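PDB 3QFF: N5-carboxyaminoimidazole ribonucleotide synthetase from Bacillus anthracis, which catalyses the ATP-dependent carboxylation of aminoimidazole ribonucleotide with bicarbonate, giving N5-carboxyaminoimidazole ribonucleotide in purine biosynthesis. Local coordinates for residues 242-247 and 268-273; 115-120 and 125-130; 212-217 and 236-241; 201-204 and 208-211; 108-113 and 275-280. One frame throughout, in Å; residues are numbered along the deposited sequence.

Following the chain from the N terminus, interaction 5 opens first, at 108-113, and closes last, at 275-280. The other four contacts fall within that long span, one after another, and none cross. Interaction 2 closes the short turn after helix 113-122. Interaction 4 closes the hairpin of strands 195-203 and 209-220. Interaction 3 then ties strand 209-220 to helix 235-251. Interaction 1 joins that helix to strand 270-276, which lies in the same antiparallel sheet as strands 195-203 and 209-220. Interaction 5 brings the end of that strand to helix 105-110, linking the preATP-grasp and ATP-grasp regions. Interactions 1 and 5 both touch ADP. Ile272 N hydrogen-bonds to Pro126 O where interactions 1 and 2 meet.

Interaction 1: 242-247 and 268-273. With ADP (adenosine-5'-diphosphate), chain C.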
# COMPACT_ATOMS: atom_id res chain seq x y z
N ILE A 242 -1.88 17.83 19.15
CA ILE A 242 -0.58 17.43 18.58
C ILE A 242 0.56 17.66 19.57
O ILE A 242 1.42 16.78 19.74
CB ILE A 242 -0.30 18.13 17.23
CG1 ILE A 242 -1.20 17.52 16.15
CG2 ILE A 242 1.15 17.94 16.81
CD1 ILE A 242 -1.50 18.47 15.05
N ALA A 243 0.56 18.82 20.23
CA ALA A 243 1.57 19.10 21.25
C ALA A 243 1.53 18.07 22.38
O ALA A 243 2.57 17.58 22.82
CB ALA A 243 1.40 20.53 21.80
N TYR A 244 0.32 17.73 22.83
CA TYR A 244 0.14 16.77 23.93
C TYR A 244 0.73 15.41 23.56
O TYR A 244 1.44 14.78 24.37
CB TYR A 244 -1.35 16.63 24.28
CG TYR A 244 -1.94 17.76 25.11
CD1 TYR A 244 -3.18 17.59 25.74
CD2 TYR A 244 -1.27 18.97 25.28
CE1 TYR A 244 -3.74 18.61 26.50
CE2 TYR A 244 -1.82 20.00 26.07
CZ TYR A 244 -3.06 19.80 26.67
OH TYR A 244 -3.61 20.81 27.44
N ALA A 245 0.44 14.97 22.33
CA ALA A 245 0.94 13.70 21.82
C ALA A 245 2.47 13.66 21.76
O ALA A 245 3.08 12.67 22.17
CB ALA A 245 0.35 13.40 20.43
N LYS A 246 3.08 14.74 21.28
CA LYS A 246 4.55 14.85 21.22
C LYS A 246 5.19 14.78 22.61
O LYS A 246 6.20 14.09 22.78
CB LYS A 246 4.99 16.11 20.47
CG LYS A 246 4.48 16.14 19.03
CD LYS A 246 5.39 16.91 18.06
CE LYS A 246 5.00 18.36 17.90
NZ LYS A 246 5.49 18.90 16.58
N VAL A 247 4.61 15.47 23.58
CA VAL A 247 5.13 15.40 24.96
C VAL A 247 5.03 13.98 25.50
O VAL A 247 5.99 13.46 26.09
CB VAL A 247 4.46 16.44 25.91
CG1 VAL A 247 4.80 16.15 27.37
CG2 VAL A 247 4.94 17.83 25.54
N GLY A 268 -12.51 24.28 24.45
CA GLY A 268 -11.17 24.06 23.94
C GLY A 268 -10.25 23.33 24.90
O GLY A 268 -9.04 23.42 24.78
N GLU A 269 -10.81 22.59 25.86
CA GLU A 269 -9.98 21.74 26.73
C GLU A 269 -9.72 20.39 26.06
O GLU A 269 -10.59 19.86 25.36
CB GLU A 269 -10.64 21.47 28.07
CG GLU A 269 -10.72 22.66 29.00
CD GLU A 269 -11.69 22.42 30.14
OE1 GLU A 269 -11.29 22.65 31.31
OE2 GLU A 269 -12.84 22.00 29.89
N ILE A 270 -8.53 19.85 26.30
CA ILE A 270 -8.24 18.48 25.92
C ILE A 270 -8.00 17.65 27.19
O ILE A 270 -7.25 18.07 28.08
CB ILE A 270 -7.01 18.36 24.96
CG1 ILE A 270 -7.24 19.10 23.64
CG2 ILE A 270 -6.64 16.88 24.72
CD1 ILE A 270 -8.06 18.33 22.61
N TYR A 271 -8.65 16.50 27.27
CA TYR A 271 -8.31 15.49 28.26
C TYR A 271 -7.89 14.19 27.58
O TYR A 271 -8.55 13.76 26.62
CB TYR A 271 -9.47 15.26 29.23
CG TYR A 271 -9.83 16.52 30.00
CD1 TYR A 271 -10.86 17.37 29.57
CD2 TYR A 271 -9.10 16.90 31.13
CE1 TYR A 271 -11.17 18.55 30.26
CE2 TYR A 271 -9.40 18.08 31.83
CZ TYR A 271 -10.44 18.90 31.39
OH TYR A 271 -10.72 20.06 32.08
N ILE A 272 -6.81 13.58 28.05
CA ILE A 272 -6.34 12.31 27.51
C ILE A 272 -7.18 11.17 28.09
O ILE A 272 -7.28 11.03 29.30
CB ILE A 272 -4.84 12.03 27.81
CG1 ILE A 272 -3.96 13.27 27.58
CG2 ILE A 272 -4.36 10.83 26.99
CD1 ILE A 272 -3.88 13.77 26.13
N ASN A 273 -7.75 10.35 27.21
CA ASN A 273 -8.61 9.23 27.62
C ASN A 273 -7.82 7.93 27.80
O ASN A 273 -7.79 7.36 28.89
CB ASN A 273 -9.75 9.05 26.60
CG ASN A 273 -10.66 7.85 26.92
OD1 ASN A 273 -11.14 7.69 28.04
ND2 ASN A 273 -10.94 7.04 25.90
PB ADP C . -12.87 1.50 26.02
O1B ADP C . -13.85 0.36 26.14
O2B ADP C . -11.49 1.15 26.55
O3B ADP C . -12.87 2.15 24.65
PA ADP C . -13.16 4.21 27.06
O1A ADP C . -12.53 4.64 25.75
O2A ADP C . -12.51 4.59 28.37
O3A ADP C . -13.43 2.61 27.06
O5' ADP C . -14.64 4.81 27.11
C5' ADP C . -15.63 4.37 26.18
C4' ADP C . -16.53 5.54 25.81
O4' ADP C . -17.15 6.04 27.00
C3' ADP C . -15.75 6.70 25.21
O3' ADP C . -15.79 6.65 23.78
C2' ADP C . -16.43 7.94 25.76
O2' ADP C . -17.41 8.41 24.83
C1' ADP C . -17.14 7.47 27.02
N9 ADP C . -16.41 7.96 28.22
C8 ADP C . -15.44 7.30 28.88
N7 ADP C . -14.98 8.02 29.94
C5 ADP C . -15.67 9.17 29.97
C6 ADP C . -15.68 10.39 30.83
N6 ADP C . -14.85 10.51 31.89
N1 ADP C . -16.57 11.37 30.51
C2 ADP C . -17.40 11.27 29.46
N3 ADP C . -17.44 10.20 28.64
C4 ADP C . -16.61 9.14 28.84
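Tyr244 lays one side of its ring, the CD1 and CE1 atoms, across Ile270 and Ile272. The ring meets both isoleucines at a slant. CE1 is 3.6 Å from Ile270 CB, and CD1 is 3.7 Å from Ile270 CG2. The Ile270 side chain splits its work. CB and CG2 take the tyrosine, while the CG1 branch leads away to Leu237 and Lys240 further back on the helix. In Ile272 the far end does the touching, with CD1 3.9 Å from Tyr244 CD1. Tyr244 holds its CG anti to the carbonyl carbon (chi1 -78°), which carries the ring off the helix to the strand. No polar bond joins the segments; Ile270 O lies at the ring's edge, in its plane. Leu125 and Pro126 also lie against Tyr244, and Ile272 N hydrogen-bonds to Pro126 O.

Tyr271 and Asn273 serve other partners. Tyr271 OH donates to Glu269 OE1 at 2.8 Å and comes from above the carboxylate plane. Asn273 has its CG anti to the backbone N (chi1 177°). Its ND2 donates to ADP O1A at 2.9 Å in a fairly straight bond (162°). Helix 235-251 thus packs on strand 270-276, at one edge of the antiparallel sheet in this chain. This is the layout of the ATP-grasp fold, where the nucleotide sits in the cleft between two antiparallel sheets, here with Asn273 reaching it from one of them.

Interaction 2: 115-120 and 125-130; sequences TEKNAI and LPVATY
Lys117 runs its methylenes over one face of the Tyr130 ring. The two side chains pass in opposite directions. Lys117 CB lies 3.6 Å from Tyr130 CZ, giving a CH-pi contact, and Lys117 CD sits 3.8 Å from Tyr130 CG at the other end of the ring. The lysine is extended until its last torsion. There it bends (chi4 54°), and NZ turns to a salt bridge with Glu188. Tyr130 CG lies between its backbone N and carbonyl carbon (chi1 64°), and the ring turns back to the helix. At the ring edge, in plane, Asn118 OD1 is 2.7 Å from Tyr130 OH. The amide is turned 49° from the ring. Glu121 OE1 lies near the same hydroxyl.

Nearer the turn, Ile120 CG2 presses on Val127 CG1 at 3.4 Å, tighter than usual for carbons. The same methyl also touches Leu125 CB at 3.8 Å. Leu125 N donates to Ile120 O at 3.2 Å.

Apolar packing, this backbone bond and the Tyr130 to Asn118 pair together tie the loop to the helix, while the lysine chain runs along the ring face. Since Glu188 hydrogen-bonds to ADP, Lys117 probably serves as a second-shell partner that helps position that carboxylate.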
# COMPACT_ATOMS: atom_id res chain seq x y z
N THR A 115 -2.71 2.79 36.26
CA THR A 115 -1.29 3.02 35.94
C THR A 115 -1.15 4.00 34.78
O THR A 115 -0.29 4.90 34.80
CB THR A 115 -0.57 1.69 35.62
OG1 THR A 115 -0.85 0.77 36.67
CG2 THR A 115 0.93 1.88 35.56
N GLU A 116 -2.03 3.84 33.79
CA GLU A 116 -2.02 4.65 32.57
C GLU A 116 -2.25 6.13 32.88
O GLU A 116 -1.47 6.97 32.46
CB GLU A 116 -3.06 4.12 31.58
CG GLU A 116 -3.16 4.83 30.23
CD GLU A 116 -4.15 4.16 29.30
OE1 GLU A 116 -5.33 3.96 29.70
OE2 GLU A 116 -3.77 3.78 28.17
N LYS A 117 -3.32 6.43 33.63
CA LYS A 117 -3.61 7.81 34.04
C LYS A 117 -2.50 8.45 34.88
O LYS A 117 -2.14 9.62 34.66
CB LYS A 117 -4.98 7.92 34.70
CG LYS A 117 -6.08 7.97 33.64
CD LYS A 117 -7.46 8.17 34.22
CE LYS A 117 -8.38 8.86 33.21
NZ LYS A 117 -8.42 8.15 31.89
N ASN A 118 -1.92 7.67 35.80
CA ASN A 118 -0.79 8.14 36.60
C ASN A 118 0.39 8.52 35.72
O ASN A 118 1.04 9.54 35.96
CB ASN A 118 -0.30 7.07 37.58
CG ASN A 118 -1.24 6.86 38.75
OD1 ASN A 118 -2.07 7.71 39.09
ND2 ASN A 118 -1.10 5.71 39.39
N ALA A 119 0.68 7.67 34.74
CA ALA A 119 1.80 7.90 33.83
C ALA A 119 1.55 9.18 33.04
O ALA A 119 2.46 10.00 32.89
CB ALA A 119 2.02 6.71 32.90
N ILE A 120 0.31 9.36 32.56
CA ILE A 120 -0.04 10.57 31.79
C ILE A 120 0.16 11.83 32.64
O ILE A 120 0.80 12.78 32.21
CB ILE A 120 -1.49 10.49 31.22
CG1 ILE A 120 -1.58 9.41 30.14
CG2 ILE A 120 -1.92 11.85 30.64
CD1 ILE A 120 -3.03 9.03 29.75
N LEU A 125 0.44 15.96 31.66
CA LEU A 125 -0.73 16.13 30.79
C LEU A 125 -2.06 15.91 31.51
O LEU A 125 -2.13 15.14 32.47
CB LEU A 125 -0.60 15.22 29.56
CG LEU A 125 0.65 15.60 28.74
CD1 LEU A 125 1.04 14.48 27.83
CD2 LEU A 125 0.45 16.89 27.96
N PRO A 126 -3.12 16.60 31.05
CA PRO A 126 -4.41 16.53 31.76
C PRO A 126 -5.25 15.28 31.48
O PRO A 126 -5.30 14.79 30.35
CB PRO A 126 -5.16 17.78 31.28
CG PRO A 126 -4.54 18.11 29.95
CD PRO A 126 -3.12 17.63 29.98
N VAL A 127 -5.88 14.76 32.53
CA VAL A 127 -6.84 13.66 32.43
C VAL A 127 -8.05 14.04 33.28
O VAL A 127 -7.95 14.91 34.16
CB VAL A 127 -6.24 12.31 32.91
CG1 VAL A 127 -5.04 11.90 32.04
CG2 VAL A 127 -5.83 12.38 34.37
N ALA A 128 -9.19 13.41 33.01
CA ALA A 128 -10.36 13.58 33.87
C ALA A 128 -9.99 13.13 35.27
O ALA A 128 -9.21 12.19 35.45
CB ALA A 128 -11.52 12.76 33.36
N THR A 129 -10.56 13.80 36.26
CA THR A 129 -10.27 13.49 37.65
C THR A 129 -10.79 12.08 37.94
O THR A 129 -11.83 11.66 37.42
CB THR A 129 -10.80 14.60 38.58
OG1 THR A 129 -12.06 15.05 38.10
CG2 THR A 129 -9.88 15.81 38.54
N TYR A 130 -10.02 11.31 38.70
CA TYR A 130 -10.27 9.88 38.81
C TYR A 130 -9.85 9.37 40.18
O TYR A 130 -9.00 9.98 40.85
CB TYR A 130 -9.53 9.12 37.70
CG TYR A 130 -8.01 9.22 37.79
CD1 TYR A 130 -7.34 10.37 37.36
CD2 TYR A 130 -7.24 8.18 38.34
CE1 TYR A 130 -5.94 10.48 37.45
CE2 TYR A 130 -5.85 8.29 38.44
CZ TYR A 130 -5.21 9.43 37.99
OH TYR A 130 -3.84 9.54 38.10

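Interaction 3: 212-217 and 236-241; sequences FPVAEN and ELSQKA
Val214 puts one methyl, CG2, against the helix at Ser238 and Ala241. These two residues are three apart, so they lie on the same side of the helix, and the methyl rests between them. CG2 is 3.7 Å from Ser238 O and 4.0 Å from Ala241 CB. Val214 CG2 is also 4.2 Å from Ser238 CB. The valine holds CG2 anti to its carbonyl carbon and CG1 anti to its backbone N (chi1 -173°). This sends CG2 to the helix. The fit is close but small, with about 108 Å² buried in all. Val214 and Ala241 are both buried, and their touch is purely apolar.

The outer side is looser. Gln239 points away from the strand, and both it and Glu236 are exposed. Ser238 stands at the border, where its OG makes a weak hydrogen bond to Thr234 O.

On the strand, the buried Glu216 forms salt bridges with Lys195 and Arg232. Val214 also packs on Val197 and Val199 of strand 195-203. Helix 235-251 thus lies over the sheet at strands 195-203 and 209-220. Just ahead of the helix, Ile233 touches Ser238 and Ala231 makes a backbone hydrogen bond with Val214.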
# COMPACT_ATOMS: atom_id res chain seq x y z
N PHE A 212 0.92 12.24 13.10
CA PHE A 212 -0.14 12.28 12.10
C PHE A 212 -1.17 13.36 12.45
O PHE A 212 -1.20 13.84 13.58
CB PHE A 212 -0.82 10.92 11.99
CG PHE A 212 -0.04 9.95 11.18
CD1 PHE A 212 0.74 8.97 11.81
CD2 PHE A 212 -0.07 10.01 9.79
CE1 PHE A 212 1.47 8.04 11.05
CE2 PHE A 212 0.65 9.08 9.02
CZ PHE A 212 1.41 8.10 9.65
N PRO A 213 -2.00 13.75 11.47
CA PRO A 213 -3.00 14.80 11.74
C PRO A 213 -4.06 14.33 12.73
O PRO A 213 -4.31 13.11 12.84
CB PRO A 213 -3.66 15.06 10.36
CG PRO A 213 -2.80 14.38 9.35
CD PRO A 213 -2.01 13.31 10.06
N VAL A 214 -4.68 15.27 13.43
CA VAL A 214 -5.76 14.95 14.36
C VAL A 214 -6.98 14.37 13.63
O VAL A 214 -7.49 14.95 12.69
CB VAL A 214 -6.20 16.19 15.19
CG1 VAL A 214 -7.20 15.75 16.26
CG2 VAL A 214 -5.00 16.92 15.83
N ALA A 215 -7.46 13.23 14.12
CA ALA A 215 -8.67 12.61 13.59
C ALA A 215 -9.81 12.78 14.59
O ALA A 215 -9.61 12.60 15.79
CB ALA A 215 -8.45 11.13 13.33
N GLU A 216 -10.99 13.12 14.08
CA GLU A 216 -12.21 13.13 14.90
C GLU A 216 -12.85 11.75 14.81
O GLU A 216 -13.14 11.26 13.71
CB GLU A 216 -13.16 14.23 14.41
CG GLU A 216 -14.64 14.05 14.82
CD GLU A 216 -15.57 15.08 14.15
OE1 GLU A 216 -15.09 15.89 13.33
OE2 GLU A 216 -16.78 15.08 14.44
N ASN A 217 -13.09 11.13 15.97
CA ASN A 217 -13.61 9.77 16.03
C ASN A 217 -15.03 9.66 16.52
O ASN A 217 -15.38 10.22 17.57
CB ASN A 217 -12.70 8.91 16.90
CG ASN A 217 -11.30 8.87 16.37
OD1 ASN A 217 -11.09 8.79 15.16
ND2 ASN A 217 -10.32 8.97 17.27
N GLU A 236 -6.66 25.79 17.15
CA GLU A 236 -6.09 25.84 18.50
C GLU A 236 -6.17 24.49 19.21
O GLU A 236 -5.20 24.08 19.85
CB GLU A 236 -6.77 26.93 19.34
CG GLU A 236 -6.30 28.36 19.03
CD GLU A 236 -6.55 28.81 17.58
OE1 GLU A 236 -5.58 29.30 16.94
OE2 GLU A 236 -7.69 28.66 17.08
N LEU A 237 -7.32 23.82 19.10
CA LEU A 237 -7.50 22.46 19.60
C LEU A 237 -6.56 21.46 18.91
O LEU A 237 -6.01 20.57 19.57
CB LEU A 237 -8.95 22.00 19.44
CG LEU A 237 -9.95 22.27 20.57
CD1 LEU A 237 -11.36 21.95 20.14
CD2 LEU A 237 -9.61 21.48 21.82
N SER A 238 -6.40 21.61 17.59
CA SER A 238 -5.54 20.73 16.81
C SER A 238 -4.10 20.81 17.26
O SER A 238 -3.46 19.79 17.53
CB SER A 238 -5.60 21.09 15.32
OG SER A 238 -6.86 20.73 14.80
N GLN A 239 -3.59 22.04 17.35
CA GLN A 239 -2.21 22.28 17.77
C GLN A 239 -1.95 21.75 19.18
O GLN A 239 -0.88 21.24 19.45
CB GLN A 239 -1.87 23.76 17.69
CG GLN A 239 -1.68 24.28 16.28
CD GLN A 239 -1.48 25.80 16.22
OE1 GLN A 239 -1.48 26.49 17.25
NE2 GLN A 239 -1.32 26.32 15.01
N LYS A 240 -2.94 21.89 20.05
CA LYS A 240 -2.90 21.38 21.42
C LYS A 240 -2.86 19.84 21.47
O LYS A 240 -2.03 19.26 22.18
CB LYS A 240 -4.13 21.88 22.17
CG LYS A 240 -4.06 21.81 23.67
CD LYS A 240 -5.38 22.32 24.25
CE LYS A 240 -5.15 23.16 25.50
NZ LYS A 240 -6.44 23.54 26.11
N ALA A 241 -3.75 19.18 20.73
CA ALA A 241 -3.77 17.73 20.68
C ALA A 241 -2.42 17.20 20.19
O ALA A 241 -1.88 16.24 20.76
CB ALA A 241 -4.93 17.22 19.80

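Interaction 4: 201-204 and 208-211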
# COMPACT_ATOMS: atom_id res chain seq x y z
N VAL A 201 1.18 9.08 17.00
CA VAL A 201 2.56 9.56 16.99
C VAL A 201 3.54 8.40 16.79
O VAL A 201 3.32 7.27 17.28
CB VAL A 201 2.89 10.45 18.25
CG1 VAL A 201 2.45 9.78 19.54
CG2 VAL A 201 4.37 10.83 18.29
N ILE A 202 4.60 8.66 16.04
CA ILE A 202 5.60 7.65 15.73
C ILE A 202 6.95 8.12 16.23
O ILE A 202 7.32 9.27 15.98
CB ILE A 202 5.76 7.47 14.19
CG1 ILE A 202 4.40 7.33 13.49
CG2 ILE A 202 6.74 6.29 13.88
CD1 ILE A 202 3.57 6.10 13.91
N ARG A 203 7.68 7.25 16.91
CA ARG A 203 9.04 7.58 17.35
C ARG A 203 9.95 6.41 17.05
O ARG A 203 9.69 5.28 17.48
CB ARG A 203 9.08 7.93 18.85
CG ARG A 203 10.42 8.47 19.30
CD ARG A 203 10.35 9.18 20.66
NE ARG A 203 11.69 9.53 21.15
CZ ARG A 203 12.52 8.70 21.79
NH1 ARG A 203 12.17 7.45 22.03
NH2 ARG A 203 13.71 9.13 22.19
N SER A 204 11.01 6.66 16.29
CA SER A 204 11.92 5.59 15.89
C SER A 204 12.90 5.21 17.00
O SER A 204 13.05 5.93 17.99
CB SER A 204 12.68 5.96 14.61
OG SER A 204 13.80 6.79 14.88
N GLU A 208 13.86 9.81 16.16
CA GLU A 208 13.11 10.63 15.19
C GLU A 208 11.61 10.50 15.47
O GLU A 208 11.13 9.41 15.74
CB GLU A 208 13.40 10.21 13.75
CG GLU A 208 12.85 11.18 12.73
CD GLU A 208 13.00 10.70 11.31
OE1 GLU A 208 12.67 11.48 10.40
OE2 GLU A 208 13.44 9.54 11.09
N THR A 209 10.88 11.62 15.43
CA THR A 209 9.45 11.63 15.74
C THR A 209 8.64 12.17 14.57
O THR A 209 9.09 13.07 13.86
CB THR A 209 9.14 12.44 17.06
OG1 THR A 209 9.85 11.83 18.14
CG2 THR A 209 7.67 12.40 17.41
N LYS A 210 7.46 11.59 14.35
CA LYS A 210 6.50 12.14 13.40
C LYS A 210 5.14 12.04 14.03
O LYS A 210 4.87 11.09 14.77
CB LYS A 210 6.50 11.37 12.07
CG LYS A 210 7.76 11.47 11.21
CD LYS A 210 7.92 12.82 10.51
CE LYS A 210 9.32 12.87 9.91
NZ LYS A 210 9.65 14.18 9.36
N VAL A 211 4.27 13.00 13.73
CA VAL A 211 2.91 13.00 14.24
C VAL A 211 1.95 13.07 13.05
O VAL A 211 2.16 13.83 12.09
CB VAL A 211 2.65 14.16 15.22
CG1 VAL A 211 1.34 13.97 15.97
CG2 VAL A 211 3.80 14.27 16.21
O HOH W 1 14.22 7.18 12.10
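Ile202 and Lys210 pair through two backbone hydrogen bonds. Ile202 N donates to Lys210 O at 2.8 Å, almost straight at 170°. Lys210 N returns a bond of the same length, 2.8 Å, to Ile202 O. The strands run antiparallel, 169° apart. On either side of this hydrogen-bonded pair lie the non-hydrogen-bonded pairs Val201 with Val211 and Arg203 with Thr209. The carbonyls that take these N-H groups also meet CA-H groups of the flanking residues. Thr209 CA comes to 3.2 Å from Ile202 O, so this oxygen has a second, weaker partner. Glu208 O likewise takes Ser204 N at 2.8 Å and lies close to Arg203 CA.

At the turn, side chains join in. Ser204 OG lies between its backbone N and carbonyl carbon (chi1 82°), where Glu208 N can reach it. The bond from Glu208 N to Ser204 OG is weak, at 3.3 Å. A water accepts from Ser204 OG at 2.8 Å and donates to Glu208 OE2 at 2.7 Å. Ser206 OG also bonds to Ser204 OG. Thr209 OG1 touches the Arg203 methylenes, 3.6 Å from Arg203 CG, as the side chains cross. Arg203 NH1 is taken by Leu254 O.

Val201, Arg203, Thr209 and Val211 share one face; Val201 CG2 touches a methyl of Thr209 and of Val211. Val201 and Val211 also meet helix 235-251 there. On the other face Ile202 and Lys210 turn to helix 294-303. Backbone bonds satisfy the hairpin core. Ser204 and a water brace Glu208, whose OE2 also takes Leu307 N from a loop distant in sequence.

Interaction 5: 108-113 and 275-280; sequences SKTQNR and LAPRPH. With ADP (adenosine-5'-diphosphate), chain C.
Thr110 and Leu275 mark the closest backbone approach, with CA atoms 6.1 Å apart. On the second segment strand 270-276 ends, and Pro277 then centres an inverse gamma turn, closed by a weak bond from Arg278 N to Ala276 O. The two side chains of Thr110 and Leu275 cross at about a right angle, with Thr110 CG2 3.9 Å from Leu275 CB. The hydroxyl faces the proline. Thr110 OG1 lies between its own N and carbonyl carbon (chi1 62°), 3.4 Å from Pro277 CG. Its polar partner is Leu107 O, one turn back. A water modelled between Thr110 O and Leu275 O sits very close to both, so its bonds are doubtful.

Further along, Asn112 caps helix 113-122, and Arg113 reaches the ligand. Arg113 NH1 donates to ADP O2B at 2.7 Å and 166°, with the oxygen in the guanidinium plane. Glu274 holds NH2 in a salt bridge. On the opposing segment, Arg278 NH1 donates to Pro279 O at 2.9 Å, Ala276 CB lies over the guanidinium face, and Glu84 pairs with NE. Glu116 OE2 accepts from Leu275 N.

The contact brings the segment before helix 113-122 against the end of strand 270-276, between the preATP-grasp and ATP-grasp regions and beside the ADP phosphates. It is small and mostly apolar, while Arg113, on the same segment, binds ADP. With Glu274 as second partner, Arg113 is probably held in line for the terminal phosphate.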
# COMPACT_ATOMS: atom_id res chain seq x y z
N SER A 108 3.39 -2.17 29.55
CA SER A 108 2.91 -2.43 30.92
C SER A 108 2.09 -1.27 31.51
O SER A 108 1.07 -1.49 32.16
CB SER A 108 4.06 -2.82 31.85
OG SER A 108 4.70 -1.68 32.38
N LYS A 109 2.53 -0.04 31.26
CA LYS A 109 1.80 1.15 31.71
C LYS A 109 0.39 1.27 31.08
O LYS A 109 -0.57 1.64 31.77
CB LYS A 109 2.61 2.41 31.42
CG LYS A 109 3.93 2.51 32.19
CD LYS A 109 4.76 3.67 31.64
CE LYS A 109 6.08 3.84 32.39
NZ LYS A 109 6.86 5.01 31.83
N THR A 110 0.27 0.96 29.79
CA THR A 110 -1.00 1.15 29.06
C THR A 110 -1.99 0.01 29.32
O THR A 110 -3.14 0.07 28.89
CB THR A 110 -0.79 1.26 27.53
OG1 THR A 110 -0.21 0.04 27.03
CG2 THR A 110 0.12 2.43 27.20
N GLN A 111 -1.55 -1.03 30.02
CA GLN A 111 -2.40 -2.20 30.24
C GLN A 111 -3.33 -2.08 31.44
O GLN A 111 -4.25 -2.89 31.62
CB GLN A 111 -1.53 -3.46 30.33
CG GLN A 111 -1.18 -3.99 28.95
CD GLN A 111 -2.38 -4.63 28.28
OE1 GLN A 111 -2.75 -5.77 28.60
NE2 GLN A 111 -3.01 -3.90 27.37
N ASN A 112 -3.12 -1.05 32.25
CA ASN A 112 -3.91 -0.82 33.45
C ASN A 112 -4.35 0.64 33.46
O ASN A 112 -3.49 1.53 33.44
CB ASN A 112 -3.07 -1.15 34.70
CG ASN A 112 -3.84 -0.96 36.01
OD1 ASN A 112 -4.30 0.14 36.31
ND2 ASN A 112 -3.95 -2.03 36.80
N ARG A 113 -5.66 0.88 33.47
CA ARG A 113 -6.23 2.24 33.36
C ARG A 113 -5.72 3.18 34.44
O ARG A 113 -5.49 4.37 34.18
CB ARG A 113 -7.76 2.21 33.43
CG ARG A 113 -8.45 1.52 32.26
CD ARG A 113 -9.94 1.86 32.25
NE ARG A 113 -10.66 1.04 31.27
CZ ARG A 113 -10.84 1.38 30.00
NH1 ARG A 113 -11.51 0.56 29.19
NH2 ARG A 113 -10.36 2.53 29.53
N LEU A 275 -4.36 5.28 25.91
CA LEU A 275 -3.22 5.11 25.02
C LEU A 275 -3.19 3.69 24.46
O LEU A 275 -3.57 2.75 25.15
CB LEU A 275 -1.92 5.37 25.77
CG LEU A 275 -1.78 6.69 26.52
CD1 LEU A 275 -0.47 6.73 27.33
CD2 LEU A 275 -1.88 7.87 25.56
N ALA A 276 -2.76 3.53 23.22
CA ALA A 276 -2.55 2.20 22.65
C ALA A 276 -1.18 2.19 22.00
O ALA A 276 -0.94 2.97 21.08
CB ALA A 276 -3.67 1.86 21.64
N PRO A 277 -0.26 1.34 22.50
CA PRO A 277 1.09 1.38 21.96
C PRO A 277 1.23 0.47 20.73
O PRO A 277 2.04 -0.44 20.72
CB PRO A 277 1.93 0.85 23.13
CG PRO A 277 1.00 -0.08 23.85
CD PRO A 277 -0.39 0.40 23.62
N ARG A 278 0.44 0.76 19.71
CA ARG A 278 0.44 0.00 18.47
C ARG A 278 -0.33 0.82 17.46
O ARG A 278 -1.00 1.79 17.83
CB ARG A 278 -0.26 -1.36 18.67
CG ARG A 278 -1.57 -1.26 19.43
CD ARG A 278 -2.50 -2.44 19.18
NE ARG A 278 -3.69 -2.29 20.01
CZ ARG A 278 -4.74 -1.53 19.71
NH1 ARG A 278 -4.78 -0.84 18.57
NH2 ARG A 278 -5.76 -1.45 20.56
N PRO A 279 -0.24 0.43 16.16
CA PRO A 279 -1.19 0.97 15.21
C PRO A 279 -2.61 0.71 15.71
O PRO A 279 -2.88 -0.29 16.41
CB PRO A 279 -0.90 0.16 13.93
CG PRO A 279 0.52 -0.27 14.07
CD PRO A 279 0.73 -0.49 15.54
N HIS A 280 -3.49 1.63 15.37
CA HIS A 280 -4.78 1.71 15.99
C HIS A 280 -5.82 1.90 14.90
O HIS A 280 -5.52 2.42 13.82
CB HIS A 280 -4.74 2.91 16.95
CG HIS A 280 -5.93 3.02 17.84
ND1 HIS A 280 -7.00 3.84 17.54
CD2 HIS A 280 -6.20 2.46 19.04
CE1 HIS A 280 -7.89 3.76 18.52
NE2 HIS A 280 -7.43 2.94 19.44
PB ADP C . -12.87 1.50 26.02
O1B ADP C . -13.85 0.36 26.14
O2B ADP C . -11.49 1.15 26.55
O3B ADP C . -12.87 2.15 24.65
PA ADP C . -13.16 4.21 27.06
O1A ADP C . -12.53 4.64 25.75
O2A ADP C . -12.51 4.59 28.37
O3A ADP C . -13.43 2.61 27.06
O5' ADP C . -14.64 4.81 27.11
C5' ADP C . -15.63 4.37 26.18
C4' ADP C . -16.53 5.54 25.81
O4' ADP C . -17.15 6.04 27.00
C3' ADP C . -15.75 6.70 25.21
O3' ADP C . -15.79 6.65 23.78
C2' ADP C . -16.43 7.94 25.76
O2' ADP C . -17.41 8.41 24.83
C1' ADP C . -17.14 7.47 27.02
N9 ADP C . -16.41 7.96 28.22
C8 ADP C . -15.44 7.30 28.88
N7 ADP C . -14.98 8.02 29.94
C5 ADP C . -15.67 9.17 29.97
C6 ADP C . -15.68 10.39 30.83
N6 ADP C . -14.85 10.51 31.89
N1 ADP C . -16.57 11.37 30.51
C2 ADP C . -17.40 11.27 29.46
N3 ADP C . -17.44 10.20 28.64
C4 ADP C . -16.61 9.14 28.84
O HOH W 2 -4.28 1.43 27.10